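Local structure of hypothetical protein (Parabacteroides merdae, 4OO3) at residues A[6-9]-A[10-13]. The protein is a putative oxidoreductase that probably binds NAD(P) in a Rossmann-fold domain, though its substrate is unknown. Residues are numbered along the deposited sequence; the frame is centred on the assembly and turned at random.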
ATOM      1  N   THR A   6      25.180   5.719   9.225  1.00 51.76           N
ATOM      2  CA  THR A   6      25.756   6.914   8.593  1.00 51.66           C
ATOM      3  C   THR A   6      25.743   6.886   7.058  1.00 52.06           C
ATOM      4  O   THR A   6      26.088   7.881   6.423  1.00 56.09           O
ATOM      5  CB  THR A   6      27.209   7.146   9.067  1.00 51.42           C
ATOM      6  OG1 THR A   6      28.004   5.996   8.772  1.00 53.23           O
ATOM      7  CG2 THR A   6      27.258   7.403  10.557  1.00 51.27           C
ATOM      8  N   GLY A   7      25.328   5.771   6.463  1.00 53.63           N
ATOM      9  CA  GLY A   7      25.432   5.568   5.014  1.00 52.14           C
ATOM     10  C   GLY A   7      26.606   4.690   4.616  1.00 54.73           C
ATOM     11  O   GLY A   7      26.701   4.265   3.465  1.00 57.86           O
ATOM     12  N   ALA A   8      27.500   4.419   5.565  1.00 54.14           N
ATOM     13  CA  ALA A   8      28.636   3.529   5.337  1.00 57.07           C
ATOM     14  C   ALA A   8      28.167   2.215   4.699  1.00 57.60           C
ATOM     15  O   ALA A   8      27.126   1.682   5.092  1.00 54.02           O
ATOM     16  CB  ALA A   8      29.355   3.251   6.648  1.00 56.96           C
ATOM     17  N   PRO A   9      28.924   1.694   3.710  1.00 55.00           N
ATOM     18  CA  PRO A   9      28.515   0.459   3.026  1.00 52.02           C
ATOM     19  C   PRO A   9      28.447  -0.776   3.939  1.00 46.93           C
ATOM     20  O   PRO A   9      29.283  -0.934   4.816  1.00 44.57           O
ATOM     21  CB  PRO A   9      29.601   0.268   1.957  1.00 57.15           C
ATOM     22  CG  PRO A   9      30.225   1.610   1.780  1.00 58.51           C
ATOM     23  CD  PRO A   9      30.151   2.265   3.123  1.00 58.68           C
ATOM     24  N   GLY A  10      27.448  -1.630   3.733  1.00 43.90           N
ATOM     25  CA  GLY A  10      27.289  -2.852   4.524  1.00 41.92           C
ATOM     26  C   GLY A  10      26.819  -2.661   5.960  1.00 42.29           C
ATOM     27  O   GLY A  10      26.793  -3.624   6.731  1.00 41.43           O
ATOM     28  N   GLU A  11      26.437  -1.434   6.321  1.00 41.40           N
ATOM     29  CA  GLU A  11      26.012  -1.118   7.691  1.00 40.31           C
ATOM     30  C   GLU A  11      24.639  -1.708   8.028  1.00 37.46           C
ATOM     31  O   GLU A  11      24.387  -2.101   9.165  1.00 34.70           O
ATOM     32  CB  GLU A  11      26.000   0.401   7.920  1.00 42.13           C
ATOM     33  CG  GLU A  11      24.875   1.145   7.206  1.00 43.50           C
ATOM     34  CD  GLU A  11      24.881   2.640   7.474  1.00 45.26           C
ATOM     35  OE1 GLU A  11      25.803   3.129   8.149  1.00 46.37           O
ATOM     36  OE2 GLU A  11      23.952   3.336   7.006  1.00 50.00           O
ATOM     37  N   VAL A  12      23.753  -1.754   7.038  1.00 35.68           N
ATOM     38  CA  VAL A  12      22.422  -2.327   7.219  1.00 34.34           C
ATOM     39  C   VAL A  12      22.511  -3.831   7.021  1.00 34.80           C
ATOM     40  O   VAL A  12      23.002  -4.296   5.991  1.00 35.97           O
ATOM     41  CB  VAL A  12      21.409  -1.723   6.226  1.00 33.95           C
ATOM     42  CG1 VAL A  12      20.101  -2.508   6.221  1.00 31.97           C
ATOM     43  CG2 VAL A  12      21.162  -0.259   6.558  1.00 32.69           C
ATOM     44  N   LYS A  13      22.040  -4.581   8.013  1.00 34.39           N
ATOM     45  CA  LYS A  13      22.095  -6.039   7.992  1.00 34.47           C
ATOM     46  C   LYS A  13      20.690  -6.601   8.045  1.00 32.17           C
ATOM     47  O   LYS A  13      20.055  -6.578   9.098  1.00 32.98           O
ATOM     48  CB  LYS A  13      22.892  -6.568   9.183  1.00 37.37           C
ATOM     49  CG  LYS A  13      24.395  -6.601   8.972  1.00 42.74           C
ATOM     50  CD  LYS A  13      25.131  -5.641   9.880  1.00 48.40           C
ATOM     51  CE  LYS A  13      26.632  -5.752   9.667  1.00 54.58           C
ATOM     52  NZ  LYS A  13      27.385  -5.347  10.882  1.00 58.81           N
TER
HETATM   53  O   HOH W   1      27.479   2.792   9.969  1.00 43.60           O
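The carboxylate of E11 reaches back along its own chain to take two successive backbone N-H groups, those of T6 and G7, one on each oxygen. T6 N gives a nearly straight bond (168°) to E11 OE1, 2.9 Å long and not far from the carboxylate plane. G7 N sits 2.8 Å from E11 OE2 but approaches 33° out of that plane, and its bond is more bent. Both come in on the syn side; with a donor on each oxygen, the carboxylate is probably held against turning.

The chain reverses through a type II beta turn from A8 to E11, with G10 taking the positive phi of its third position. The closing bond, E11 N to A8 O, is weak at 3.4 Å. E11 CG lies 3.1 Å from A8 O: chi1 of 72° sets CG between backbone N and carbonyl carbon, and from there the extended chain runs past the A8 carbonyl oxygen to the T6–G7 amides. This inner side is the tight one. The outer side is looser: the P9 ring lies on an exposed surface, A8 CB stands 3.9 Å from E11 OE1, and a water donates to E11 OE1 while touching T6 OG1 only weakly.

E11 OE2 also accepts from Q34 NE2. With an alanine here, the T6 and G7 amides and Q34 NE2 would probably lose their shared acceptor, and the segment before the turn would be likelier to move.

The side-chain amide of N90 donates through ND2 to E11 O and accepts from K13 N through OD1. Thus tied, the loop leads into strand 14-17 of the parallel Rossmann sheet, while V12 packs on L407 and L410 of helix 395-412.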